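Quinoline 2-oxidoreductase large subunit (Pseudomonas putida, PDB 1T3Q) probably hydroxylates quinoline at carbon 2 as the molybdenum-bearing subunit of a xanthine dehydrogenase family enzyme, binding a molybdopterin cytosine dinucleotide cofactor. Local coordinates at residues G86-M91 with F96-Q101; Q516-V521 with G555-A560; A644-D649 with T655-F660. All coordinates share one frame; numbering follows the deposited sequence.

Contact 1 (G86-M91 with F96-Q101); sequences GIVATM and FQTTIQ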
loop_
_atom_site.group_PDB
_atom_site.type_symbol
_atom_site.label_atom_id
_atom_site.label_comp_id
_atom_site.label_asym_id
_atom_site.label_seq_id
_atom_site.Cartn_x
_atom_site.Cartn_y
_atom_site.Cartn_z
ATOM N N GLY B 86 -12.440 -24.382 -12.250
ATOM C CA GLY B 86 -13.447 -23.771 -11.402
ATOM C C GLY B 86 -13.414 -24.128 -9.925
ATOM O O GLY B 86 -12.444 -24.688 -9.417
ATOM N N ILE B 87 -14.509 -23.813 -9.243
ATOM C CA ILE B 87 -14.632 -24.048 -7.814
ATOM C C ILE B 87 -15.145 -25.443 -7.483
ATOM O O ILE B 87 -16.302 -25.758 -7.744
ATOM C CB ILE B 87 -15.586 -23.012 -7.181
ATOM C CG1 ILE B 87 -15.091 -21.597 -7.503
ATOM C CG2 ILE B 87 -15.668 -23.228 -5.679
ATOM C CD1 ILE B 87 -16.021 -20.496 -7.028
ATOM N N VAL B 88 -14.271 -26.266 -6.909
ATOM C CA VAL B 88 -14.624 -27.626 -6.515
ATOM C C VAL B 88 -15.178 -27.580 -5.094
ATOM O O VAL B 88 -14.492 -27.147 -4.170
ATOM C CB VAL B 88 -13.389 -28.548 -6.536
ATOM C CG1 VAL B 88 -13.791 -29.982 -6.194
ATOM C CG2 VAL B 88 -12.732 -28.492 -7.904
ATOM N N ALA B 89 -16.419 -28.018 -4.922
ATOM C CA ALA B 89 -17.052 -27.997 -3.610
ATOM C C ALA B 89 -17.573 -29.369 -3.225
ATOM O O ALA B 89 -18.406 -29.948 -3.924
ATOM C CB ALA B 89 -18.197 -26.982 -3.601
ATOM N N THR B 90 -17.091 -29.882 -2.101
ATOM C CA THR B 90 -17.522 -31.191 -1.633
ATOM C C THR B 90 -17.595 -31.241 -0.112
ATOM O O THR B 90 -17.166 -30.310 0.572
ATOM C CB THR B 90 -16.566 -32.294 -2.130
ATOM O OG1 THR B 90 -17.134 -33.581 -1.843
ATOM C CG2 THR B 90 -15.205 -32.165 -1.456
ATOM N N MET B 91 -18.145 -32.334 0.403
ATOM C CA MET B 91 -18.300 -32.539 1.835
ATOM C C MET B 91 -18.063 -34.006 2.168
ATOM O O MET B 91 -18.379 -34.886 1.365
ATOM C CB MET B 91 -19.718 -32.157 2.277
ATOM C CG MET B 91 -19.962 -30.672 2.478
ATOM S SD MET B 91 -19.305 -30.062 4.045
ATOM C CE MET B 91 -18.908 -28.377 3.598
ATOM N N PHE B 96 -23.047 -37.451 -0.691
ATOM C CA PHE B 96 -22.971 -36.061 -1.133
ATOM C C PHE B 96 -22.424 -35.975 -2.551
ATOM O O PHE B 96 -21.427 -36.616 -2.874
ATOM C CB PHE B 96 -22.062 -35.247 -0.207
ATOM C CG PHE B 96 -22.037 -33.777 -0.528
ATOM C CD1 PHE B 96 -23.048 -32.936 -0.066
ATOM C CD2 PHE B 96 -21.024 -33.241 -1.316
ATOM C CE1 PHE B 96 -23.049 -31.572 -0.389
ATOM C CE2 PHE B 96 -21.015 -31.880 -1.644
ATOM C CZ PHE B 96 -22.032 -31.047 -1.177
ATOM N N GLN B 97 -23.070 -35.172 -3.390
ATOM C CA GLN B 97 -22.621 -35.001 -4.765
ATOM C C GLN B 97 -21.763 -33.752 -4.932
ATOM O O GLN B 97 -22.239 -32.627 -4.790
ATOM C CB GLN B 97 -23.814 -34.926 -5.719
ATOM C CG GLN B 97 -24.556 -36.242 -5.909
ATOM C CD GLN B 97 -25.387 -36.241 -7.172
ATOM O OE1 GLN B 97 -26.585 -35.948 -7.150
ATOM N NE2 GLN B 97 -24.746 -36.548 -8.293
ATOM N N THR B 98 -20.489 -33.966 -5.238
ATOM C CA THR B 98 -19.552 -32.874 -5.444
ATOM C C THR B 98 -19.941 -32.092 -6.689
ATOM O O THR B 98 -20.489 -32.652 -7.631
ATOM C CB THR B 98 -18.118 -33.406 -5.662
ATOM O OG1 THR B 98 -17.643 -34.012 -4.457
ATOM C CG2 THR B 98 -17.183 -32.285 -6.073
ATOM N N THR B 99 -19.681 -30.792 -6.682
ATOM C CA THR B 99 -19.958 -29.984 -7.857
ATOM C C THR B 99 -18.704 -29.186 -8.146
ATOM O O THR B 99 -17.914 -28.900 -7.248
ATOM C CB THR B 99 -21.141 -28.997 -7.663
ATOM O OG1 THR B 99 -20.875 -28.129 -6.554
ATOM C CG2 THR B 99 -22.446 -29.753 -7.434
ATOM N N ILE B 100 -18.505 -28.867 -9.416
ATOM C CA ILE B 100 -17.373 -28.065 -9.834
ATOM C C ILE B 100 -18.032 -26.930 -10.599
ATOM O O ILE B 100 -18.596 -27.148 -11.667
ATOM C CB ILE B 100 -16.432 -28.849 -10.777
ATOM C CG1 ILE B 100 -15.888 -30.083 -10.054
ATOM C CG2 ILE B 100 -15.293 -27.950 -11.234
ATOM C CD1 ILE B 100 -14.869 -30.882 -10.863
ATOM N N GLN B 101 -18.014 -25.731 -10.032
ATOM C CA GLN B 101 -18.636 -24.607 -10.709
ATOM C C GLN B 101 -17.624 -23.899 -11.582
ATOM O O GLN B 101 -16.613 -23.391 -11.093
ATOM C CB GLN B 101 -19.228 -23.614 -9.703
ATOM C CG GLN B 101 -19.794 -22.365 -10.367
ATOM C CD GLN B 101 -20.427 -21.395 -9.384
ATOM O OE1 GLN B 101 -20.384 -21.599 -8.168
ATOM N NE2 GLN B 101 -21.013 -20.325 -9.910
HETATM O O HOH W 1 -19.254 -26.112 -6.959
#
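Strands 87-89 and 99-101 run antiparallel, their axes 4.6 Å apart at an angle of 159°, with Ile87-Gln101 and Ala89-Thr99 as hydrogen-bonded pairs and Val88-Ile100 as the non-hydrogen-bonded pair between them. Each hydrogen-bonded pair has both of its bonds; the one from Ala89 N to Thr99 O spans 2.9 Å and is nearly straight. Beyond the last bridge, side chains hold the two segments together: Thr90 OG1 and Thr98 OG1 share a hydrogen bond of 2.7 Å, either being a possible donor. Thr90 OG1 reaches this partner by standing opposite its own backbone N (chi1 -171°). Farther toward the turn, Met91 CB sits over one face of the Phe96 ring, 3.9 Å from the centroid and only 8° off the normal, a CH-pi contact, while Ala89 O lies at the ring edge. Val88 and Ile100 extend side by side, CG2 to CG1 at 4.1 Å. On the face carrying Ile87, Ala89, Thr99 and Gln101, Thr99 OG1 is bonded to Asn327 N, and a water 2.6 Å from Thr99 OG1 probably donates to Ile87 O. Ile87 there packs on helix 263-275. Backbone bonds thus fix the strand end of this hammerhead-region hairpin, and a hydroxyl pair and a methylene-ring contact hold the turn end.

Contact 2 (Q516-V521 with G555-A560); sequences QIAADV and GSIGRA
Ile557 points its beta-branched side chain at helix 510-522 and touches it with one branch: CG2 meets Ala518 CB at 3.9 Å and comes within 4.1 Å of Ala518 CA. With chi1 at -69°, CG1 lies beside the backbone N and CG2 anti to it, and it is CG2 that reaches Ala518. Ala518 has only a methyl to offer, so the isoleucine branch rests close to the backbone of the facing helix, and the two CA atoms approach to 6.5 Å. One turn on along helix 510-522, and at the very next residue of helix 549-576, the roles reverse. Val521 now directs its side chain across, and its CG1 lies 4.3 Å from Gly558 O. This is apolar helix-to-helix packing inside the molybdopterin cofactor-binding region, with small residues beneath the branched ones on both sides. Strand 497-501 bounds the contact through Val499, which touches both Ala518 and Ile557. Arg565, two turns farther along helix 549-576, hydrogen-bonds through NH2 to Val521 O. Arg559, turned away from helix 510-522, forms salt bridges to Glu5 and to Asp621 of a second copy of this protein. The side chain of Ile557 is about 10 Å from the bound pterin cytosine dinucleotide.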
loop_
_atom_site.group_PDB
_atom_site.type_symbol
_atom_site.label_atom_id
_atom_site.label_comp_id
_atom_site.label_asym_id
_atom_site.label_seq_id
_atom_site.Cartn_x
_atom_site.Cartn_y
_atom_site.Cartn_z
ATOM N N GLN B 516 -9.712 -5.365 23.574
ATOM C CA GLN B 516 -10.174 -5.481 24.953
ATOM C C GLN B 516 -9.727 -6.816 25.541
ATOM O O GLN B 516 -9.331 -6.895 26.705
ATOM C CB GLN B 516 -11.701 -5.369 25.010
ATOM C CG GLN B 516 -12.227 -3.967 24.722
ATOM C CD GLN B 516 -13.740 -3.889 24.790
ATOM O OE1 GLN B 516 -14.420 -3.917 23.769
ATOM N NE2 GLN B 516 -14.276 -3.804 26.007
ATOM N N ILE B 517 -9.787 -7.864 24.727
ATOM C CA ILE B 517 -9.378 -9.196 25.162
ATOM C C ILE B 517 -7.872 -9.240 25.417
ATOM O O ILE B 517 -7.426 -9.707 26.465
ATOM C CB ILE B 517 -9.724 -10.271 24.094
ATOM C CG1 ILE B 517 -11.244 -10.405 23.959
ATOM C CG2 ILE B 517 -9.093 -11.613 24.478
ATOM C CD1 ILE B 517 -11.685 -11.298 22.811
ATOM N N ALA B 518 -7.091 -8.748 24.458
ATOM C CA ALA B 518 -5.640 -8.761 24.588
ATOM C C ALA B 518 -5.167 -7.937 25.781
ATOM O O ALA B 518 -4.230 -8.321 26.484
ATOM C CB ALA B 518 -4.995 -8.244 23.303
ATOM N N ALA B 519 -5.815 -6.798 25.994
ATOM C CA ALA B 519 -5.471 -5.909 27.097
ATOM C C ALA B 519 -5.613 -6.639 28.431
ATOM O O ALA B 519 -4.728 -6.570 29.289
ATOM C CB ALA B 519 -6.379 -4.692 27.074
ATOM N N ASP B 520 -6.726 -7.340 28.601
ATOM C CA ASP B 520 -6.974 -8.072 29.841
ATOM C C ASP B 520 -6.019 -9.230 30.073
ATOM O O ASP B 520 -5.605 -9.472 31.208
ATOM C CB ASP B 520 -8.427 -8.557 29.884
ATOM C CG ASP B 520 -9.392 -7.442 30.252
ATOM O OD1 ASP B 520 -10.607 -7.698 30.373
ATOM O OD2 ASP B 520 -8.919 -6.298 30.429
ATOM N N VAL B 521 -5.665 -9.950 29.010
ATOM C CA VAL B 521 -4.748 -11.076 29.154
ATOM C C VAL B 521 -3.371 -10.597 29.620
ATOM O O VAL B 521 -2.772 -11.192 30.516
ATOM C CB VAL B 521 -4.578 -11.860 27.827
ATOM C CG1 VAL B 521 -3.497 -12.922 27.984
ATOM C CG2 VAL B 521 -5.890 -12.522 27.437
ATOM N N GLY B 555 -9.780 -17.150 22.281
ATOM C CA GLY B 555 -8.930 -18.320 22.422
ATOM C C GLY B 555 -7.550 -18.215 21.795
ATOM O O GLY B 555 -6.553 -18.523 22.455
ATOM N N SER B 556 -7.475 -17.784 20.533
ATOM C CA SER B 556 -6.186 -17.669 19.849
ATOM C C SER B 556 -5.334 -16.538 20.408
ATOM O O SER B 556 -4.148 -16.718 20.678
ATOM C CB SER B 556 -6.378 -17.471 18.336
ATOM O OG SER B 556 -7.108 -16.294 18.036
ATOM N N ILE B 557 -5.925 -15.362 20.566
ATOM C CA ILE B 557 -5.166 -14.252 21.117
ATOM C C ILE B 557 -4.766 -14.637 22.540
ATOM O O ILE B 557 -3.664 -14.332 22.991
ATOM C CB ILE B 557 -6.006 -12.955 21.110
ATOM C CG1 ILE B 557 -6.213 -12.496 19.661
ATOM C CG2 ILE B 557 -5.304 -11.865 21.920
ATOM C CD1 ILE B 557 -7.174 -11.334 19.516
ATOM N N GLY B 558 -5.661 -15.335 23.230
ATOM C CA GLY B 558 -5.383 -15.776 24.586
ATOM C C GLY B 558 -4.128 -16.625 24.634
ATOM O O GLY B 558 -3.201 -16.333 25.386
ATOM N N ARG B 559 -4.093 -17.673 23.815
ATOM C CA ARG B 559 -2.936 -18.563 23.757
ATOM C C ARG B 559 -1.640 -17.840 23.395
ATOM O O ARG B 559 -0.618 -18.020 24.054
ATOM C CB ARG B 559 -3.163 -19.676 22.726
ATOM C CG ARG B 559 -4.119 -20.788 23.135
ATOM C CD ARG B 559 -3.775 -22.061 22.349
ATOM N NE ARG B 559 -2.421 -22.509 22.674
ATOM C CZ ARG B 559 -1.624 -23.204 21.863
ATOM N NH1 ARG B 559 -0.413 -23.551 22.278
ATOM N NH2 ARG B 559 -2.015 -23.538 20.640
ATOM N N ALA B 560 -1.674 -17.042 22.327
ATOM C CA ALA B 560 -0.486 -16.329 21.887
ATOM C C ALA B 560 -0.008 -15.345 22.953
ATOM O O ALA B 560 1.187 -15.267 23.244
ATOM C CB ALA B 560 -0.763 -15.600 20.579
#

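Contact 3 (A644-D649 with T655-F660); sequences AIVEID and TRVTDF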
loop_
_atom_site.group_PDB
_atom_site.type_symbol
_atom_site.label_atom_id
_atom_site.label_comp_id
_atom_site.label_asym_id
_atom_site.label_seq_id
_atom_site.Cartn_x
_atom_site.Cartn_y
_atom_site.Cartn_z
ATOM N N ALA B 644 -42.111 -10.986 20.022
ATOM C CA ALA B 644 -42.507 -9.899 19.151
ATOM C C ALA B 644 -44.006 -9.695 19.226
ATOM O O ALA B 644 -44.769 -10.645 19.403
ATOM C CB ALA B 644 -42.097 -10.202 17.711
ATOM N N ILE B 645 -44.418 -8.439 19.116
ATOM C CA ILE B 645 -45.828 -8.103 19.114
ATOM C C ILE B 645 -46.077 -7.443 17.766
ATOM O O ILE B 645 -45.383 -6.498 17.394
ATOM C CB ILE B 645 -46.194 -7.123 20.244
ATOM C CG1 ILE B 645 -46.065 -7.829 21.600
ATOM C CG2 ILE B 645 -47.618 -6.616 20.046
ATOM C CD1 ILE B 645 -46.396 -6.951 22.798
ATOM N N VAL B 646 -47.046 -7.970 17.025
ATOM C CA VAL B 646 -47.376 -7.433 15.716
ATOM C C VAL B 646 -48.829 -7.001 15.688
ATOM O O VAL B 646 -49.671 -7.552 16.401
ATOM C CB VAL B 646 -47.165 -8.473 14.581
ATOM C CG1 VAL B 646 -45.726 -8.961 14.576
ATOM C CG2 VAL B 646 -48.134 -9.628 14.743
ATOM N N GLU B 647 -49.112 -5.997 14.868
ATOM C CA GLU B 647 -50.467 -5.494 14.715
ATOM C C GLU B 647 -50.823 -5.589 13.241
ATOM O O GLU B 647 -50.106 -5.065 12.391
ATOM C CB GLU B 647 -50.560 -4.033 15.165
ATOM C CG GLU B 647 -51.898 -3.389 14.826
ATOM C CD GLU B 647 -51.903 -1.890 15.067
ATOM O OE1 GLU B 647 -51.994 -1.473 16.239
ATOM O OE2 GLU B 647 -51.805 -1.131 14.079
ATOM N N ILE B 648 -51.925 -6.267 12.946
ATOM C CA ILE B 648 -52.381 -6.430 11.576
ATOM C C ILE B 648 -53.706 -5.696 11.385
ATOM O O ILE B 648 -54.637 -5.884 12.163
ATOM C CB ILE B 648 -52.603 -7.917 11.240
ATOM C CG1 ILE B 648 -51.297 -8.694 11.418
ATOM C CG2 ILE B 648 -53.123 -8.055 9.819
ATOM C CD1 ILE B 648 -51.463 -10.196 11.277
ATOM N N ASP B 649 -53.785 -4.856 10.357
ATOM C CA ASP B 649 -55.011 -4.113 10.071
ATOM C C ASP B 649 -55.994 -5.073 9.401
ATOM O O ASP B 649 -55.682 -5.658 8.369
ATOM C CB ASP B 649 -54.716 -2.943 9.128
ATOM C CG ASP B 649 -55.906 -2.025 8.952
ATOM O OD1 ASP B 649 -56.145 -1.184 9.840
ATOM O OD2 ASP B 649 -56.612 -2.152 7.933
ATOM N N THR B 655 -49.133 -4.949 8.149
ATOM C CA THR B 655 -48.556 -5.522 9.355
ATOM C C THR B 655 -47.446 -4.650 9.923
ATOM O O THR B 655 -46.564 -4.179 9.203
ATOM C CB THR B 655 -48.008 -6.931 9.084
ATOM O OG1 THR B 655 -49.057 -7.747 8.546
ATOM C CG2 THR B 655 -47.504 -7.563 10.372
ATOM N N ARG B 656 -47.498 -4.447 11.232
ATOM C CA ARG B 656 -46.522 -3.617 11.915
ATOM C C ARG B 656 -45.988 -4.324 13.157
ATOM O O ARG B 656 -46.758 -4.854 13.955
ATOM C CB ARG B 656 -47.194 -2.287 12.295
ATOM C CG ARG B 656 -46.335 -1.301 13.063
ATOM C CD ARG B 656 -46.951 0.104 13.035
ATOM N NE ARG B 656 -47.286 0.607 14.368
ATOM C CZ ARG B 656 -48.477 0.477 14.944
ATOM N NH1 ARG B 656 -48.684 0.966 16.160
ATOM N NH2 ARG B 656 -49.466 -0.126 14.303
ATOM N N VAL B 657 -44.666 -4.361 13.301
ATOM C CA VAL B 657 -44.059 -4.968 14.478
ATOM C C VAL B 657 -43.973 -3.802 15.446
ATOM O O VAL B 657 -43.128 -2.922 15.286
ATOM C CB VAL B 657 -42.634 -5.481 14.198
ATOM C CG1 VAL B 657 -42.078 -6.151 15.443
ATOM C CG2 VAL B 657 -42.647 -6.449 13.021
ATOM N N THR B 658 -44.852 -3.793 16.440
ATOM C CA THR B 658 -44.897 -2.705 17.403
ATOM C C THR B 658 -43.945 -2.834 18.580
ATOM O O THR B 658 -43.542 -1.828 19.158
ATOM C CB THR B 658 -46.315 -2.534 17.968
ATOM O OG1 THR B 658 -46.688 -3.715 18.688
ATOM C CG2 THR B 658 -47.304 -2.298 16.844
ATOM N N ASP B 659 -43.598 -4.067 18.941
ATOM C CA ASP B 659 -42.710 -4.302 20.068
ATOM C C ASP B 659 -41.783 -5.485 19.817
ATOM O O ASP B 659 -42.123 -6.413 19.091
ATOM C CB ASP B 659 -43.522 -4.606 21.330
ATOM C CG ASP B 659 -44.492 -3.503 21.684
ATOM O OD1 ASP B 659 -44.109 -2.594 22.450
ATOM O OD2 ASP B 659 -45.638 -3.546 21.197
ATOM N N PHE B 660 -40.612 -5.439 20.433
ATOM C CA PHE B 660 -39.660 -6.529 20.320
ATOM C C PHE B 660 -38.883 -6.609 21.621
ATOM O O PHE B 660 -38.367 -5.605 22.123
ATOM C CB PHE B 660 -38.719 -6.324 19.131
ATOM C CG PHE B 660 -38.595 -7.541 18.256
ATOM C CD1 PHE B 660 -37.957 -8.687 18.719
ATOM C CD2 PHE B 660 -39.165 -7.558 16.986
ATOM C CE1 PHE B 660 -37.896 -9.839 17.933
ATOM C CE2 PHE B 660 -39.107 -8.704 16.192
ATOM C CZ PHE B 660 -38.473 -9.846 16.667
#
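Ile645 faces two residues at once, Thr658 and Asp659, and this classic beta bulge shifts the register of the antiparallel pair by one. Its carbonyl oxygen accepts Thr658 N at 2.9 Å, with the bond bent to 134° at the hydrogen, and Asp659 N in a weaker, longer bond of 3.4 Å. In return Ile645 N donates to Asp659 O, approaching from above the carbonyl plane. The Ile645 side chain meets both bulge residues: it crosses Thr658 at an angle, CG2 to OG1 3.3 Å, and lies alongside Asp659. Thr658 OG1 donates to Asp659 OD2 over 2.7 Å, on the anti side and tilted out of the carboxylate plane. Arg445 of helix 439-450 forms a salt bridge to Asp659 OD2 and a hydrogen bond to Thr658 OG1, giving both side chains a common outside partner.

Past the bulge, Glu647 and Arg656 also lie side by side and join in a salt bridge, OE2 to NH2 at 2.6 Å. The hydrogen-bond angle of 126° makes this a weak hydrogen bond, and the carboxylate and guanidinium planes stand 71° apart. OE2 nevertheless meets the guanidinium at its edge, and the methyl CG2 of Thr658 lies over one face, 3.5 Å above the plane.

On the other face of the sheet, which carries Ala644, Val646 and Phe660, Ala644 CB sits over the Phe660 ring, 3.9 Å from its centroid, in a CH-pi contact. Helices 672-692 and 744-761 cover that ring. The pair is the central beta hairpin of a four-stranded mixed sheet, packed against helices in the molybdopterin cofactor-binding region.

In the fold
From the N terminus, contact 1 comes first and closes a tight hairpin in the hammerhead region, with four residues between 86-91 and 96-101. Contact 2 closes the longest loop: 33 residues, with the ends of both helices and strand 529-532 among them, separate 516-521 from 555-560. Contact 3 closes another short hairpin, five residues lying between 644-649 and 655-660. The three loops follow in series; none nests in or crosses another. Contacts 2 and 3 both belong to the second molybdopterin cofactor-binding region. Contact 2 packs helix 510-522 on helix 549-576, contact 3 pairs the two middle strands of a four-stranded sheet, and their nearest atoms are about 24 Å apart. Contact 1 lies across the chain's centre from contact 3, with centres about 43 Å apart.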